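Local coordinates for extracellular serine protease (Aeromonas sobria, PDB 3WQB), which cleaves peptide bonds following two basic residues, one of them lysine, and is a probable virulence factor that attacks host plasma proteins such as prekallikrein, prothrombin and fibrinogen, at residues 266-271 with 283-288; 182-187 with 523-528; 464-469 with 545-550; 358-363 with 427-432. The protein carries 1 engineered substitution. All blocks are in the same frame, centred on the assembly; numbering follows the deposited sequence.

Interaction 1 (266-271 with 283-288)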
loop_
_atom_site.group_PDB
_atom_site.type_symbol
_atom_site.label_atom_id
_atom_site.label_comp_id
_atom_site.label_asym_id
_atom_site.label_seq_id
_atom_site.Cartn_x
_atom_site.Cartn_y
_atom_site.Cartn_z
ATOM N N VAL A 266 2.208 8.772 17.288
ATOM C CA VAL A 266 1.895 7.349 17.313
ATOM C C VAL A 266 1.109 6.979 16.061
ATOM O O VAL A 266 0.631 7.854 15.329
ATOM C CB VAL A 266 1.149 6.938 18.602
ATOM C CG1 VAL A 266 1.982 7.291 19.832
ATOM C CG2 VAL A 266 -0.250 7.565 18.659
ATOM N N ARG A 267 0.976 5.682 15.827
ATOM C CA ARG A 267 0.218 5.173 14.691
ATOM C C ARG A 267 -1.155 5.834 14.624
ATOM O O ARG A 267 -1.882 5.869 15.623
ATOM C CB ARG A 267 0.026 3.671 14.836
ATOM C CG ARG A 267 -0.529 3.012 13.592
ATOM C CD ARG A 267 -1.297 1.737 13.935
ATOM N NE ARG A 267 -2.620 2.007 14.511
ATOM C CZ ARG A 267 -3.090 1.489 15.642
ATOM N NH1 ARG A 267 -4.323 1.797 16.043
ATOM N NH2 ARG A 267 -2.344 0.678 16.384
ATOM N N SER A 268 -1.523 6.342 13.452
ATOM C CA SER A 268 -2.872 6.849 13.267
ATOM C C SER A 268 -3.832 5.716 13.584
ATOM O O SER A 268 -3.564 4.558 13.249
ATOM C CB SER A 268 -3.068 7.325 11.835
ATOM O OG SER A 268 -2.185 8.383 11.541
ATOM N N SER A 269 -4.932 6.050 14.253
ATOM C CA SER A 269 -5.900 5.074 14.734
ATOM C C SER A 269 -6.213 3.979 13.710
ATOM O O SER A 269 -6.219 2.798 14.047
ATOM C CB SER A 269 -7.187 5.803 15.148
ATOM O OG SER A 269 -7.724 6.555 14.070
ATOM N N TYR A 270 -6.441 4.396 12.465
ATOM C CA TYR A 270 -6.931 3.531 11.397
ATOM C C TYR A 270 -5.836 2.752 10.644
ATOM O O TYR A 270 -6.157 1.862 9.859
ATOM C CB TYR A 270 -7.706 4.385 10.375
ATOM C CG TYR A 270 -6.900 5.589 9.953
ATOM C CD1 TYR A 270 -5.820 5.449 9.086
ATOM C CD2 TYR A 270 -7.160 6.856 10.485
ATOM C CE1 TYR A 270 -5.037 6.538 8.728
ATOM C CE2 TYR A 270 -6.394 7.959 10.125
ATOM C CZ TYR A 270 -5.326 7.790 9.252
ATOM O OH TYR A 270 -4.538 8.856 8.878
ATOM N N SER A 271 -4.560 3.057 10.868
ATOM C CA SER A 271 -3.529 2.542 9.943
ATOM C C SER A 271 -3.370 1.030 9.964
ATOM O O SER A 271 -3.219 0.429 11.031
ATOM C CB SER A 271 -2.158 3.147 10.240
ATOM O OG SER A 271 -1.234 2.839 9.196
ATOM N N GLY A 283 0.154 11.085 8.417
ATOM C CA GLY A 283 -1.204 10.975 7.888
ATOM C C GLY A 283 -2.279 11.594 8.773
ATOM O O GLY A 283 -3.354 11.906 8.285
ATOM N N GLY A 284 -2.001 11.770 10.066
ATOM C CA GLY A 284 -2.946 12.421 10.966
ATOM C C GLY A 284 -4.159 11.583 11.304
ATOM O O GLY A 284 -4.162 10.356 11.129
ATOM N N GLU A 285 -5.185 12.266 11.810
ATOM C CA GLU A 285 -6.427 11.635 12.204
ATOM C C GLU A 285 -7.516 12.123 11.259
ATOM O O GLU A 285 -7.534 11.669 10.122
ATOM C CB GLU A 285 -6.718 11.862 13.682
ATOM C CG GLU A 285 -5.747 11.109 14.602
ATOM C CD GLU A 285 -5.916 9.586 14.566
ATOM O OE1 GLU A 285 -6.994 9.104 14.163
ATOM O OE2 GLU A 285 -4.964 8.866 14.950
ATOM N N TYR A 286 -8.383 13.053 11.684
ATOM C CA TYR A 286 -9.509 13.479 10.836
ATOM C C TYR A 286 -9.634 14.981 10.627
ATOM O O TYR A 286 -10.405 15.415 9.770
ATOM C CB TYR A 286 -10.825 12.877 11.356
ATOM C CG TYR A 286 -10.821 11.372 11.250
ATOM C CD1 TYR A 286 -11.269 10.731 10.095
ATOM C CD2 TYR A 286 -10.353 10.584 12.302
ATOM C CE1 TYR A 286 -11.242 9.336 9.991
ATOM C CE2 TYR A 286 -10.314 9.199 12.206
ATOM C CZ TYR A 286 -10.769 8.578 11.052
ATOM O OH TYR A 286 -10.736 7.207 10.956
ATOM N N GLY A 287 -8.875 15.762 11.395
ATOM C CA GLY A 287 -8.841 17.214 11.227
ATOM C C GLY A 287 -9.986 17.907 11.924
ATOM O O GLY A 287 -10.178 19.119 11.756
ATOM N N THR A 288 -10.726 17.140 12.718
ATOM C CA THR A 288 -11.912 17.625 13.412
ATOM C C THR A 288 -11.512 17.844 14.867
ATOM O O THR A 288 -11.285 18.973 15.293
ATOM C CB THR A 288 -13.069 16.612 13.282
ATOM O OG1 THR A 288 -12.571 15.301 13.581
ATOM C CG2 THR A 288 -13.619 16.605 11.855
HETATM O O HOH W 1 -10.137 5.835 13.140
#
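Tyr270 turns the edge of its ring toward the face of Tyr286, an offset edge-to-face pair with the planes 75° apart. Tyr270 is the third residue of a type I beta turn from Ser268 to Ser271, in the loop joining strands 255-261 and 277-282 of the parallel subtilisin sheet; Tyr286 sits in the loop that leaves the second of these strands. The two side chains slide past each other in opposite directions, bringing Tyr270 CD2 to 3.6 Å from Tyr286 OH. A chi1 of 50° places Tyr270 CG between the backbone N and the carbonyl carbon, and the ring takes Ser268 CB over one face, toward the rim.

Beside the rings, the carboxylate of Glu285 holds the turn with both oxygens. OE2 accepts from Ser269 N at 2.9 Å, with an N-H...O angle of 165°, and OE1 accepts from Ser269 OG at 2.7 Å; each oxygen uses its syn lone pair. Asn262 ND2 also donates to OE2, so this acid is oriented from two sources. The carbonyl of Gly284 takes the Ser268 hydroxyl, OG to O 2.8 Å, and a weak bond from Tyr270 OH. The stronger partner of that phenol is Gly334 N, which ties the turn to the chain just ahead of Ala336, the engineered residue at the charge-relay serine position, about 8 Å from the Tyr270 side chain. Water 1 completes the contact on the Tyr286 side: it donates to Ser269 OG at 2.7 Å and lies in the plane of the Tyr286 ring, 2.6 Å from Tyr286 OH.

Interaction 2 (182-187 with 523-528)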
loop_
_atom_site.group_PDB
_atom_site.type_symbol
_atom_site.label_atom_id
_atom_site.label_comp_id
_atom_site.label_asym_id
_atom_site.label_seq_id
_atom_site.Cartn_x
_atom_site.Cartn_y
_atom_site.Cartn_z
ATOM N N VAL A 182 -9.549 -7.087 1.489
ATOM C CA VAL A 182 -10.015 -8.418 1.095
ATOM C C VAL A 182 -10.566 -9.170 2.284
ATOM O O VAL A 182 -10.110 -8.975 3.415
ATOM C CB VAL A 182 -8.886 -9.264 0.426
ATOM C CG1 VAL A 182 -8.427 -8.631 -0.874
ATOM C CG2 VAL A 182 -7.705 -9.466 1.371
ATOM N N VAL A 183 -11.534 -10.046 2.008
ATOM C CA VAL A 183 -12.018 -11.006 3.009
ATOM C C VAL A 183 -11.674 -12.447 2.635
ATOM O O VAL A 183 -11.879 -13.370 3.428
ATOM C CB VAL A 183 -13.541 -10.866 3.304
ATOM C CG1 VAL A 183 -13.836 -9.488 3.884
ATOM C CG2 VAL A 183 -14.370 -11.107 2.046
ATOM N N ASP A 184 -11.146 -12.634 1.427
ATOM C CA ASP A 184 -10.654 -13.930 0.989
ATOM C C ASP A 184 -9.260 -13.755 0.422
ATOM O O ASP A 184 -8.986 -12.759 -0.242
ATOM C CB ASP A 184 -11.581 -14.556 -0.056
ATOM C CG ASP A 184 -12.894 -15.038 0.543
ATOM O OD1 ASP A 184 -13.909 -14.347 0.328
ATOM O OD2 ASP A 184 -12.915 -16.084 1.240
ATOM N N PRO A 185 -8.372 -14.721 0.694
ATOM C CA PRO A 185 -6.988 -14.584 0.281
ATOM C C PRO A 185 -6.849 -14.630 -1.229
ATOM O O PRO A 185 -7.644 -15.276 -1.922
ATOM C CB PRO A 185 -6.311 -15.798 0.918
ATOM C CG PRO A 185 -7.406 -16.815 1.012
ATOM C CD PRO A 185 -8.631 -16.020 1.344
ATOM N N ARG A 186 -5.853 -13.926 -1.739
ATOM C CA ARG A 186 -5.563 -13.978 -3.160
ATOM C C ARG A 186 -4.158 -14.448 -3.441
ATOM O O ARG A 186 -3.246 -14.183 -2.671
ATOM C CB ARG A 186 -5.804 -12.616 -3.798
ATOM C CG ARG A 186 -7.274 -12.350 -4.051
ATOM C CD ARG A 186 -7.488 -10.950 -4.530
ATOM N NE ARG A 186 -8.900 -10.601 -4.537
ATOM C CZ ARG A 186 -9.534 -10.056 -5.570
ATOM N NH1 ARG A 186 -8.882 -9.779 -6.697
ATOM N NH2 ARG A 186 -10.825 -9.779 -5.471
ATOM N N SER A 187 -4.004 -15.170 -4.543
ATOM C CA SER A 187 -2.694 -15.439 -5.117
ATOM C C SER A 187 -2.138 -14.159 -5.763
ATOM O O SER A 187 -2.900 -13.325 -6.259
ATOM C CB SER A 187 -2.810 -16.553 -6.156
ATOM O OG SER A 187 -1.625 -16.653 -6.919
ATOM N N VAL A 523 -18.693 -22.912 1.006
ATOM C CA VAL A 523 -17.440 -22.171 1.177
ATOM C C VAL A 523 -16.528 -22.347 -0.033
ATOM O O VAL A 523 -16.131 -23.465 -0.366
ATOM C CB VAL A 523 -16.685 -22.621 2.459
ATOM C CG1 VAL A 523 -15.370 -21.873 2.604
ATOM C CG2 VAL A 523 -17.547 -22.420 3.701
ATOM N N ARG A 524 -16.188 -21.234 -0.676
ATOM C CA ARG A 524 -15.301 -21.251 -1.837
ATOM C C ARG A 524 -13.825 -21.386 -1.439
ATOM O O ARG A 524 -13.040 -22.024 -2.147
ATOM C CB ARG A 524 -15.517 -19.994 -2.688
ATOM C CG ARG A 524 -16.920 -19.882 -3.280
ATOM C CD ARG A 524 -17.097 -18.625 -4.115
ATOM N NE ARG A 524 -17.499 -17.469 -3.316
ATOM C CZ ARG A 524 -16.739 -16.401 -3.091
ATOM N NH1 ARG A 524 -15.519 -16.316 -3.609
ATOM N NH2 ARG A 524 -17.205 -15.407 -2.346
ATOM N N THR A 525 -13.460 -20.788 -0.307
ATOM C CA THR A 525 -12.068 -20.751 0.145
ATOM C C THR A 525 -11.712 -21.930 1.059
ATOM O O THR A 525 -12.219 -22.039 2.178
ATOM C CB THR A 525 -11.750 -19.403 0.840
ATOM O OG1 THR A 525 -11.901 -18.339 -0.107
ATOM C CG2 THR A 525 -10.328 -19.386 1.401
ATOM N N LYS A 526 -10.826 -22.790 0.564
ATOM C CA LYS A 526 -10.339 -23.955 1.297
ATOM C C LYS A 526 -9.227 -23.554 2.249
ATOM O O LYS A 526 -8.978 -24.220 3.261
ATOM C CB LYS A 526 -9.789 -24.994 0.322
ATOM C CG LYS A 526 -10.836 -25.748 -0.478
ATOM C CD LYS A 526 -10.234 -27.030 -1.038
ATOM C CE LYS A 526 -9.863 -28.007 0.079
ATOM N NZ LYS A 526 -8.696 -28.857 -0.280
ATOM N N GLY A 527 -8.559 -22.457 1.910
ATOM C CA GLY A 527 -7.421 -21.980 2.674
ATOM C C GLY A 527 -6.611 -21.002 1.848
ATOM O O GLY A 527 -7.163 -20.198 1.103
ATOM N N LEU A 528 -5.297 -21.079 1.979
ATOM C CA LEU A 528 -4.392 -20.203 1.244
ATOM C C LEU A 528 -3.849 -20.948 0.047
ATOM O O LEU A 528 -3.545 -22.131 0.148
ATOM C CB LEU A 528 -3.226 -19.768 2.134
ATOM C CG LEU A 528 -3.543 -19.068 3.460
ATOM C CD1 LEU A 528 -2.248 -18.649 4.139
ATOM C CD2 LEU A 528 -4.464 -17.874 3.254
HETATM O O HOH W 2 -14.804 -18.416 1.114
#
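Asp184 OD2 is met by a hydroxyl of the other segment and by a water: Thr525 OG1 donates to it at 2.8 Å, and water 2 sits 3.0 Å from the same OD2. The hydroxyl comes from above the carboxylate plane, 49° out of it. Water 2 in turn accepts from the backbone, with Thr525 N 3.1 Å from its oxygen, so a water-mediated path probably runs beside the direct bond.

Thr525 serves two neighbours at once. Its chi1 of -63° sets OG1 anti to the carbonyl carbon, on the Asp184 side, and leaves CG2 anti to the backbone N, where it meets Pro185 tip to tip with CG2 3.8 Å from the proline CD. Further round the ring, Pro185 CG lies 3.4 Å from Gly527 O, and Pro185 CB packs on Leu528 CD2 at 3.6 Å, the two side chains crossing at about a right angle. Leu486 and Met531 add to the apolar surroundings of the proline.

This is an interface between the subtilisin domain, which contributes the loop between strand 173-179 and helix 191-205, and the P-domain, which contributes the run into strand 527-535. Backbone bonding of Val183 with Gly512 extends the same junction, and another protein chain packs against Val183, Arg186 and Arg524. Asp184 OD1 lies 4.4 Å from Arg524 NH2 but well out of the guanidinium plane, so no N-H points at it; Arg524 forms its salt bridge with Asp516. Its charge would therefore act on Asp184 only through space, probably favouring the ionised carboxylate while the Thr525 hydroxyl supplies the directional bond.

Interaction 3 (464-469 with 545-550)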
loop_
_atom_site.group_PDB
_atom_site.type_symbol
_atom_site.label_atom_id
_atom_site.label_comp_id
_atom_site.label_asym_id
_atom_site.label_seq_id
_atom_site.Cartn_x
_atom_site.Cartn_y
_atom_site.Cartn_z
ATOM N N THR A 464 13.823 -24.534 5.438
ATOM C CA THR A 464 14.634 -24.660 4.229
ATOM C C THR A 464 15.969 -23.959 4.437
ATOM O O THR A 464 16.062 -22.990 5.193
ATOM C CB THR A 464 13.895 -24.104 2.978
ATOM O OG1 THR A 464 14.597 -24.471 1.782
ATOM C CG2 THR A 464 13.760 -22.585 3.027
ATOM N N ARG A 465 17.003 -24.444 3.765
ATOM C CA ARG A 465 18.311 -23.811 3.826
ATOM C C ARG A 465 18.562 -22.942 2.604
ATOM O O ARG A 465 18.339 -23.363 1.468
ATOM C CB ARG A 465 19.427 -24.858 3.935
ATOM C CG ARG A 465 20.799 -24.233 4.114
ATOM C CD ARG A 465 21.866 -25.256 4.457
ATOM N NE ARG A 465 23.165 -24.606 4.653
ATOM C CZ ARG A 465 24.081 -24.403 3.708
ATOM N NH1 ARG A 465 23.879 -24.802 2.456
ATOM N NH2 ARG A 465 25.213 -23.785 4.024
ATOM N N ILE A 466 19.029 -21.723 2.854
ATOM C CA ILE A 466 19.550 -20.867 1.792
ATOM C C ILE A 466 21.075 -20.985 1.815
ATOM O O ILE A 466 21.715 -20.671 2.825
ATOM C CB ILE A 466 19.093 -19.388 1.983
ATOM C CG1 ILE A 466 17.561 -19.253 1.845
ATOM C CG2 ILE A 466 19.860 -18.442 1.048
ATOM C CD1 ILE A 466 17.002 -19.464 0.447
ATOM N N ALA A 467 21.656 -21.450 0.710
ATOM C CA ALA A 467 23.095 -21.721 0.665
ATOM C C ALA A 467 23.929 -20.489 0.353
ATOM O O ALA A 467 25.071 -20.377 0.809
ATOM C CB ALA A 467 23.393 -22.818 -0.350
ATOM N N THR A 468 23.343 -19.576 -0.422
ATOM C CA THR A 468 24.057 -18.432 -0.988
ATOM C C THR A 468 24.370 -17.416 0.096
ATOM O O THR A 468 23.472 -17.021 0.857
ATOM C CB THR A 468 23.233 -17.740 -2.114
ATOM O OG1 THR A 468 22.794 -18.723 -3.059
ATOM C CG2 THR A 468 24.061 -16.691 -2.853
ATOM N N PRO A 469 25.644 -16.987 0.175
ATOM C CA PRO A 469 25.909 -15.838 1.012
ATOM C C PRO A 469 25.266 -14.632 0.346
ATOM O O PRO A 469 25.515 -14.350 -0.833
ATOM C CB PRO A 469 27.442 -15.737 1.014
ATOM C CG PRO A 469 27.876 -16.395 -0.240
ATOM C CD PRO A 469 26.858 -17.470 -0.516
ATOM N N GLY A 545 21.916 -20.078 5.673
ATOM C CA GLY A 545 21.467 -20.927 6.758
ATOM C C GLY A 545 20.000 -21.256 6.642
ATOM O O GLY A 545 19.382 -21.076 5.585
ATOM N N THR A 546 19.439 -21.739 7.743
ATOM C CA THR A 546 18.076 -22.228 7.736
ATOM C C THR A 546 17.053 -21.153 8.078
ATOM O O THR A 546 17.241 -20.368 9.018
ATOM C CB THR A 546 17.894 -23.431 8.681
ATOM O OG1 THR A 546 18.452 -23.133 9.968
ATOM C CG2 THR A 546 18.585 -24.685 8.132
ATOM N N TRP A 547 15.991 -21.128 7.282
ATOM C CA TRP A 547 14.827 -20.272 7.490
ATOM C C TRP A 547 13.624 -21.147 7.816
ATOM O O TRP A 547 13.393 -22.166 7.162
ATOM C CB TRP A 547 14.542 -19.485 6.218
ATOM C CG TRP A 547 15.572 -18.454 5.875
ATOM C CD1 TRP A 547 16.790 -18.662 5.295
ATOM C CD2 TRP A 547 15.439 -17.042 6.044
ATOM N NE1 TRP A 547 17.442 -17.461 5.120
ATOM C CE2 TRP A 547 16.628 -16.449 5.566
ATOM C CE3 TRP A 547 14.424 -16.218 6.566
ATOM C CZ2 TRP A 547 16.838 -15.064 5.606
ATOM C CZ3 TRP A 547 14.634 -14.847 6.608
ATOM C CH2 TRP A 547 15.831 -14.284 6.120
ATOM N N ARG A 548 12.858 -20.764 8.830
ATOM C CA ARG A 548 11.745 -21.588 9.283
ATOM C C ARG A 548 10.414 -20.848 9.247
ATOM O O ARG A 548 10.294 -19.745 9.780
ATOM C CB ARG A 548 12.021 -22.115 10.698
ATOM C CG ARG A 548 10.920 -22.993 11.278
ATOM C CD ARG A 548 11.309 -23.580 12.619
ATOM N NE ARG A 548 11.314 -22.601 13.707
ATOM C CZ ARG A 548 12.412 -22.126 14.295
ATOM N NH1 ARG A 548 13.613 -22.515 13.879
ATOM N NH2 ARG A 548 12.313 -21.245 15.287
ATOM N N LEU A 549 9.427 -21.456 8.600
ATOM C CA LEU A 549 8.059 -20.955 8.644
ATOM C C LEU A 549 7.308 -21.637 9.773
ATOM O O LEU A 549 7.415 -22.852 9.955
ATOM C CB LEU A 549 7.347 -21.236 7.323
ATOM C CG LEU A 549 5.972 -20.584 7.167
ATOM C CD1 LEU A 549 6.115 -19.090 6.879
ATOM C CD2 LEU A 549 5.192 -21.272 6.070
ATOM N N GLU A 550 6.547 -20.850 10.526
ATOM C CA GLU A 550 5.769 -21.371 11.639
ATOM C C GLU A 550 4.324 -20.953 11.453
ATOM O O GLU A 550 4.058 -19.786 11.188
ATOM C CB GLU A 550 6.303 -20.819 12.968
ATOM C CG GLU A 550 7.656 -21.366 13.360
ATOM C CD GLU A 550 8.117 -20.929 14.737
ATOM O OE1 GLU A 550 7.452 -20.087 15.388
ATOM O OE2 GLU A 550 9.155 -21.452 15.184
#
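Ile466 and Trp547 meet because both have their first side-chain branch anti to the carbonyl carbon: chi1 is -65° to Ile466 CG1 and -68° to Trp547 CG. The methylene CG1 reaches the pyrrole part of the indole, 3.6 Å from Trp547 CD1, with the side chains crossing obliquely. The pairing is diagonal, since Ile466 stands opposite Gly545 in the register and Trp547 opposite Thr464. Trp547 NE1 is bonded to Ala543 O.

The backbones form an antiparallel ladder, twisted to 138° between the strand directions. Thr464 and Trp547 make one hydrogen-bonded pair, Thr464 N to Trp547 O at 3.0 Å and Trp547 N to Thr464 O at 2.8 Å. Ile466 and Gly545 make the next, Ile466 N to Gly545 O at 2.8 Å and Gly545 N to Ile466 O at 2.9 Å. Between them Arg465 and Thr546 are a non-hydrogen-bonded pair whose CA atoms stand 4.2 Å apart, and Thr546 CA-H points to Thr464 O at 3.3 Å. The side chains of this middle pair, both exposed, lie on the other face of the sheet from Ile466 and Trp547. Farther along the strand, Arg548 grips Glu550 OE2 side-on through NE and NH2, and Arg500 binds the other carboxylate oxygen.

All this belongs to the beta sandwich of the P-domain. Strand 460-466 is an edge strand of its four-stranded sheet within this chain, and strand 545-553 has strand 489-494 as its other neighbour. The face carrying Thr464, Ile466 and Trp547 looks into the sandwich: Ile466 packs on Leu438 of strand 436-444, Trp547 on Leu590 of strand 583-595, and Phe538 makes an edge-to-face contact with the indole.

Interaction 4 (358-363 with 427-432)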
loop_
_atom_site.group_PDB
_atom_site.type_symbol
_atom_site.label_atom_id
_atom_site.label_comp_id
_atom_site.label_asym_id
_atom_site.label_seq_id
_atom_site.Cartn_x
_atom_site.Cartn_y
_atom_site.Cartn_z
ATOM N N VAL A 358 17.053 3.714 -6.282
ATOM C CA VAL A 358 15.932 3.541 -5.369
ATOM C C VAL A 358 16.346 2.729 -4.145
ATOM O O VAL A 358 15.982 3.070 -3.018
ATOM C CB VAL A 358 14.733 2.900 -6.093
ATOM C CG1 VAL A 358 13.628 2.569 -5.099
ATOM C CG2 VAL A 358 14.216 3.846 -7.168
ATOM N N ARG A 359 17.119 1.667 -4.352
ATOM C CA ARG A 359 17.591 0.877 -3.226
ATOM C C ARG A 359 18.519 1.668 -2.304
ATOM O O ARG A 359 18.471 1.498 -1.089
ATOM C CB ARG A 359 18.241 -0.421 -3.684
ATOM C CG ARG A 359 17.220 -1.439 -4.165
ATOM C CD ARG A 359 17.858 -2.558 -4.975
ATOM N NE ARG A 359 18.876 -3.273 -4.214
ATOM C CZ ARG A 359 20.183 -3.254 -4.465
ATOM N NH1 ARG A 359 20.689 -2.541 -5.473
ATOM N NH2 ARG A 359 20.992 -3.954 -3.681
ATOM N N ASP A 360 19.344 2.549 -2.873
ATOM C CA ASP A 360 20.171 3.438 -2.058
ATOM C C ASP A 360 19.309 4.364 -1.212
ATOM O O ASP A 360 19.589 4.565 -0.031
ATOM C CB ASP A 360 21.107 4.283 -2.931
ATOM C CG ASP A 360 22.226 3.484 -3.533
ATOM O OD1 ASP A 360 22.823 2.663 -2.817
ATOM O OD2 ASP A 360 22.515 3.719 -4.725
ATOM N N LEU A 361 18.274 4.938 -1.828
ATOM C CA LEU A 361 17.392 5.852 -1.112
ATOM C C LEU A 361 16.613 5.145 -0.004
ATOM O O LEU A 361 16.455 5.684 1.094
ATOM C CB LEU A 361 16.463 6.562 -2.094
ATOM C CG LEU A 361 17.207 7.389 -3.145
ATOM C CD1 LEU A 361 16.297 7.663 -4.324
ATOM C CD2 LEU A 361 17.761 8.667 -2.567
ATOM N N ARG A 362 16.149 3.928 -0.290
ATOM C CA ARG A 362 15.532 3.093 0.743
ATOM C C ARG A 362 16.477 2.847 1.917
ATOM O O ARG A 362 16.056 2.917 3.079
ATOM C CB ARG A 362 15.089 1.750 0.180
ATOM C CG ARG A 362 13.853 1.790 -0.684
ATOM C CD ARG A 362 13.339 0.377 -0.847
ATOM N NE ARG A 362 12.160 0.353 -1.699
ATOM C CZ ARG A 362 11.498 -0.743 -2.056
ATOM N NH1 ARG A 362 11.885 -1.945 -1.629
ATOM N NH2 ARG A 362 10.449 -0.630 -2.860
ATOM N N ASP A 363 17.741 2.551 1.611
ATOM C CA ASP A 363 18.740 2.291 2.640
ATOM C C ASP A 363 18.918 3.516 3.534
ATOM O O ASP A 363 18.962 3.412 4.763
ATOM C CB ASP A 363 20.075 1.912 1.989
ATOM C CG ASP A 363 21.104 1.438 2.995
ATOM O OD1 ASP A 363 20.885 0.376 3.622
ATOM O OD2 ASP A 363 22.138 2.123 3.143
ATOM N N ALA A 427 25.197 12.256 2.130
ATOM C CA ALA A 427 26.426 12.965 1.776
ATOM C C ALA A 427 27.621 12.025 1.778
ATOM O O ALA A 427 28.610 12.272 1.083
ATOM C CB ALA A 427 26.654 14.119 2.739
ATOM N N ASN A 428 27.527 10.948 2.552
ATOM C CA ASN A 428 28.628 9.998 2.682
ATOM C C ASN A 428 28.276 8.588 2.226
ATOM O O ASN A 428 29.015 7.633 2.478
ATOM C CB ASN A 428 29.140 10.003 4.121
ATOM C CG ASN A 428 29.867 11.289 4.464
ATOM O OD1 ASN A 428 29.546 11.959 5.443
ATOM N ND2 ASN A 428 30.845 11.650 3.639
ATOM N N HIS A 429 27.153 8.464 1.533
ATOM C CA HIS A 429 26.657 7.161 1.138
ATOM C C HIS A 429 27.484 6.565 0.005
ATOM O O HIS A 429 27.834 7.254 -0.955
ATOM C CB HIS A 429 25.188 7.269 0.729
ATOM C CG HIS A 429 24.566 5.957 0.382
ATOM N ND1 HIS A 429 24.214 5.022 1.334
ATOM C CD2 HIS A 429 24.225 5.424 -0.815
ATOM C CE1 HIS A 429 23.682 3.970 0.736
ATOM N NE2 HIS A 429 23.679 4.187 -0.568
ATOM N N GLN A 430 27.807 5.285 0.134
ATOM C CA GLN A 430 28.401 4.551 -0.967
ATOM C C GLN A 430 27.358 3.601 -1.549
ATOM O O GLN A 430 26.625 2.955 -0.797
ATOM C CB GLN A 430 29.663 3.822 -0.506
ATOM C CG GLN A 430 30.820 4.783 -0.207
ATOM C CD GLN A 430 31.325 5.520 -1.444
ATOM O OE1 GLN A 430 31.389 4.960 -2.541
ATOM N NE2 GLN A 430 31.686 6.785 -1.268
ATOM N N PRO A 431 27.270 3.530 -2.887
ATOM C CA PRO A 431 26.198 2.778 -3.547
ATOM C C PRO A 431 26.161 1.298 -3.170
ATOM O O PRO A 431 27.207 0.647 -3.066
ATOM C CB PRO A 431 26.522 2.941 -5.035
ATOM C CG PRO A 431 27.365 4.165 -5.114
ATOM C CD PRO A 431 28.195 4.123 -3.872
ATOM N N LEU A 432 24.953 0.796 -2.930
ATOM C CA LEU A 432 24.719 -0.636 -2.787
ATOM C C LEU A 432 25.075 -1.367 -4.084
ATOM O O LEU A 432 24.880 -0.822 -5.171
ATOM C CB LEU A 432 23.251 -0.904 -2.436
ATOM C CG LEU A 432 22.795 -0.680 -0.994
ATOM C CD1 LEU A 432 21.286 -0.881 -0.892
ATOM C CD2 LEU A 432 23.527 -1.589 -0.026
#
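A histidine-carboxylate hydrogen bond between His429 and Asp360 fastens the connection that leads from helix 419-426 to strand 436-444 of the P-domain onto the first turns of helix 358-368 of the subtilisin domain. Asp360 OD1 takes two donors. His429 NE2 approaches at 2.8 Å, with OD1 lying in the imidazole plane but met from 54° above the plane of its own carboxylate. Leu432 N also donates to OD1 at 2.8 Å; this bond is almost straight, 175° at the hydrogen, and uses the syn lone pair. A chi1 of -177° sets His429 CG anti to the backbone N, and the edge of the ring faces the helix.

About one turn on, Asp363 OD2 lies 3.4 Å from His429 CE1, near the ring plane; the other oxygen, OD1, is bonded to Tyr539 OH and pairs with Arg367. Leu432 supplies the apolar half: its CD1 sits 3.7 Å from Arg359 O and over one face of the Arg359 guanidinium, toward the rim. Arg359 pairs with Glu473 and donates to Pro433 O, which carries the junction farther into the P-domain.

With two N-H groups directed at a single oxygen, the largely buried carboxylate of Asp360 is probably stabilised in its ionised form. The nearby Asp363 carboxylate, though already paired with Arg367, may add to any tendency of His429 to carry a positive charge.

In the fold
The contacts are spread over the two domains and none touches another. Interaction 1 lies inside the subtilisin domain beside the catalytic centre, the Tyr270 side chain being about 8 Å from that of the engineered Ala336 and about 10 Å from that of His115. Interaction 2 joins that domain to the P-domain, and interaction 4 joins it to the connection leading there, their centres 39 Å apart. Interaction 3 lies wholly within the P-domain; its nearest atoms are about 8 Å from those of interaction 2, and strands 527-535 and 545-553 follow one another in the chain. Interaction 2 is nearest the third calcium site: Gly527 is about 13 Å from the ion.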